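Local coordinates for protein NAD nucleotidase (PDB 3ZTV) that hydrolyses NAD in the periplasm to adenosine and nicotinamide riboside, acting as both a pyrophosphatase and a zinc-dependent 5'-nucleotidase, at residues T182-A187 and K215-D220. Numbering follows the deposited sequence.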
ATOM      1  N   THR A 182       0.606   6.400  -4.430  1.00  4.67           N
ATOM      2  CA  THR A 182       1.177   7.740  -4.468  1.00  5.61           C
ATOM      3  C   THR A 182       0.680   8.521  -5.681  1.00  5.26           C
ATOM      4  O   THR A 182       0.329   9.700  -5.573  1.00  5.06           O
ATOM      5  CB  THR A 182       2.729   7.726  -4.431  1.00  4.73           C
ATOM      6  OG1 THR A 182       3.175   7.093  -3.221  1.00  6.09           O
ATOM      7  CG2 THR A 182       3.282   9.150  -4.534  1.00  5.28           C
ATOM      8  N   ALA A 183       0.696   7.878  -6.845  1.00  4.94           N
ATOM      9  CA  ALA A 183       0.209   8.531  -8.058  1.00  4.30           C
ATOM     10  C   ALA A 183      -1.229   9.025  -7.897  1.00  3.75           C
ATOM     11  O   ALA A 183      -1.535  10.170  -8.225  1.00  4.89           O
ATOM     12  CB  ALA A 183       0.346   7.610  -9.273  1.00  6.06           C
ATOM     13  N   GLN A 184      -2.105   8.193  -7.360  1.00  5.21           N
ATOM     14  CA  GLN A 184      -3.503   8.614  -7.243  1.00  4.42           C
ATOM     15  C   GLN A 184      -3.703   9.687  -6.197  1.00  5.17           C
ATOM     16  O   GLN A 184      -4.433  10.646  -6.427  1.00  5.80           O
ATOM     17  CB  GLN A 184      -4.440   7.448  -6.936  1.00  5.71           C
ATOM     18  CG  GLN A 184      -5.933   7.845  -6.907  1.00  5.89           C
ATOM     19  CD  GLN A 184      -6.421   8.399  -8.247  1.00  6.20           C
ATOM     20  OE1 GLN A 184      -6.244   9.583  -8.558  1.00  9.60           O
ATOM     21  NE2 GLN A 184      -7.019   7.540  -9.046  1.00  5.00           N
ATOM     22  N   ILE A 185      -3.058   9.533  -5.041  1.00  5.11           N
ATOM     23  CA  ILE A 185      -3.239  10.496  -3.968  1.00  5.54           C
ATOM     24  C   ILE A 185      -2.672  11.850  -4.399  1.00  5.42           C
ATOM     25  O   ILE A 185      -3.296  12.894  -4.171  1.00  5.96           O
ATOM     26  CB  ILE A 185      -2.604   9.995  -2.657  1.00  5.35           C
ATOM     27  CG1 ILE A 185      -3.302   8.718  -2.166  1.00  5.87           C
ATOM     28  CG2 ILE A 185      -2.627  11.087  -1.582  1.00  6.23           C
ATOM     29  CD1 ILE A 185      -4.834   8.822  -2.088  1.00  7.38           C
ATOM     30  N   MET A 186      -1.506  11.841  -5.053  1.00  5.48           N
ATOM     31  CA  MET A 186      -0.927  13.098  -5.535  1.00  4.99           C
ATOM     32  C   MET A 186      -1.845  13.785  -6.545  1.00  4.95           C
ATOM     33  O   MET A 186      -2.096  14.988  -6.448  1.00  6.28           O
ATOM     34  CB  MET A 186       0.443  12.868  -6.181  1.00  5.32           C
ATOM     35  CG  MET A 186       1.553  12.530  -5.184  1.00  6.44           C
ATOM     36  SD  MET A 186       1.930  13.852  -3.984  1.00  6.51           S
ATOM     37  CE  MET A 186       2.414  15.170  -5.093  1.00  8.40           C
ATOM     38  N   ALA A 187      -2.339  13.032  -7.523  1.00  4.93           N
ATOM     39  CA  ALA A 187      -3.176  13.615  -8.560  1.00  5.45           C
ATOM     40  C   ALA A 187      -4.500  14.103  -7.963  1.00  6.05           C
ATOM     41  O   ALA A 187      -4.994  15.164  -8.340  1.00  6.91           O
ATOM     42  CB  ALA A 187      -3.412  12.618  -9.690  1.00  5.82           C
ATOM     43  N   LYS A 215      -5.477   2.197 -13.955  1.00  6.52           N
ATOM     44  CA  LYS A 215      -6.050   2.086 -12.611  1.00  6.62           C
ATOM     45  C   LYS A 215      -6.173   3.400 -11.859  1.00  6.03           C
ATOM     46  O   LYS A 215      -6.828   3.459 -10.822  1.00  8.10           O
ATOM     47  CB  LYS A 215      -5.246   1.096 -11.763  1.00  9.59           C
ATOM     48  CG  LYS A 215      -5.346  -0.339 -12.235  1.00 11.83           C
ATOM     49  CD  LYS A 215      -4.669  -1.309 -11.281  1.00 16.40           C
ATOM     50  CE  LYS A 215      -4.882  -2.748 -11.731  1.00 18.72           C
ATOM     51  NZ  LYS A 215      -4.166  -3.721 -10.857  1.00 23.46           N
ATOM     52  N   VAL A 216      -5.540   4.452 -12.362  1.00  6.78           N
ATOM     53  CA  VAL A 216      -5.462   5.724 -11.659  1.00  5.77           C
ATOM     54  C   VAL A 216      -6.063   6.827 -12.528  1.00  5.94           C
ATOM     55  O   VAL A 216      -5.797   6.882 -13.730  1.00  6.27           O
ATOM     56  CB  VAL A 216      -3.984   6.064 -11.310  1.00  6.36           C
ATOM     57  CG1 VAL A 216      -3.844   7.478 -10.775  1.00  6.00           C
ATOM     58  CG2 VAL A 216      -3.410   5.043 -10.323  1.00  7.54           C
ATOM     59  N   ASN A 217      -6.872   7.686 -11.913  1.00  5.95           N
ATOM     60  CA  ASN A 217      -7.490   8.811 -12.613  1.00  6.64           C
ATOM     61  C   ASN A 217      -6.674  10.103 -12.558  1.00  5.96           C
ATOM     62  O   ASN A 217      -5.802  10.280 -11.697  1.00  7.36           O
ATOM     63  CB  ASN A 217      -8.900   9.088 -12.056  1.00  5.99           C
ATOM     64  CG  ASN A 217      -9.843   7.919 -12.239  1.00  7.99           C
ATOM     65  OD1 ASN A 217     -10.543   7.503 -11.300  1.00 11.26           O
ATOM     66  ND2 ASN A 217      -9.862   7.374 -13.437  1.00  6.32           N
ATOM     67  N   ASP A 218      -6.962  11.003 -13.495  1.00  6.89           N
ATOM     68  CA  ASP A 218      -6.507  12.389 -13.460  1.00  6.78           C
ATOM     69  C   ASP A 218      -5.057  12.611 -13.912  1.00  6.10           C
ATOM     70  O   ASP A 218      -4.539  13.725 -13.812  1.00  7.74           O
ATOM     71  CB  ASP A 218      -6.769  13.007 -12.079  1.00 10.01           C
ATOM     72  CG  ASP A 218      -8.229  12.925 -11.676  1.00 16.31           C
ATOM     73  OD1 ASP A 218      -9.100  13.295 -12.492  1.00 20.31           O
ATOM     74  OD2 ASP A 218      -8.494  12.462 -10.553  1.00 22.18           O
ATOM     75  N   ILE A 219      -4.429  11.559 -14.431  1.00  5.49           N
ATOM     76  CA  ILE A 219      -3.063  11.679 -14.970  1.00  5.97           C
ATOM     77  C   ILE A 219      -3.097  11.516 -16.493  1.00  5.61           C
ATOM     78  O   ILE A 219      -3.622  10.524 -17.005  1.00  6.83           O
ATOM     79  CB  ILE A 219      -2.102  10.654 -14.319  1.00  5.50           C
ATOM     80  CG1 ILE A 219      -2.047  10.869 -12.799  1.00  6.07           C
ATOM     81  CG2 ILE A 219      -0.706  10.713 -14.959  1.00  5.76           C
ATOM     82  CD1 ILE A 219      -1.152   9.867 -12.078  1.00  6.77           C
ATOM     83  N   ASP A 220      -2.554  12.501 -17.198  1.00  5.19           N
ATOM     84  CA  ASP A 220      -2.680  12.581 -18.656  1.00  5.10           C
ATOM     85  C   ASP A 220      -1.555  11.933 -19.459  1.00  4.81           C
ATOM     86  O   ASP A 220      -1.812  11.306 -20.493  1.00  5.06           O
ATOM     87  CB  ASP A 220      -2.826  14.045 -19.059  1.00  6.04           C
ATOM     88  CG  ASP A 220      -4.061  14.681 -18.438  1.00  6.77           C
ATOM     89  OD1 ASP A 220      -5.178  14.209 -18.717  1.00  6.80           O
ATOM     90  OD2 ASP A 220      -3.959  15.645 -17.648  1.00  6.71           O
TER
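Ile219 lies against the two alanines that helix 179-191 turns toward the 215-220 loop. Its CG1 meets Ala187 CB at 3.8 Å, and its terminal CD1 runs on to touch Ala183, 3.9 Å from that residue's CB. Ala183 and Ala187 stand one turn apart, joined by the helical bond from Ala187 N to Ala183 O, and with only a methyl each they let the loop come close: the CA atoms of Ala187 and Asp218 are 6.1 Å apart. This is the tightly packed half of the contact. It continues inward, where Ile219 also touches Leu200 and Ala187 touches Ile198, both on strand 198-203.

Val216 is the first residue to leave helical geometry after helix 206-215. Its CG1, anti to the backbone N (chi1 171°), lies over one face of the Gln184 amide, and the two side chains run past one another, pointing opposite ways. Gln184 leaves its helix with CG anti to the backbone N and bends at chi2 (61°), which puts CD 3.7 Å from Val216 CG1.

The outer side is looser and more polar. Asp218 CB, on a partly exposed residue, comes no nearer than 4.1 Å to Ala187 CB, while the long chain of Lys215 leads away to a salt bridge with Glu211. Gln184 also packs on Tyr177 of the second subunit, and Asn217 on Asp131 of that subunit, so the second subunit packs against this part of the contact.

The contact thus joins helix 179-191 to the loop between helix 206-215 and strand 221-224, in the calcineurin-like phosphoesterase domain, well away from the zinc and adenosine sites. Its chemistry implies apolar cohesion next to the sheet, while the amide side chains Gln184 and Asn217 face the second subunit and Asp218 and Lys215 lie on the more exposed side.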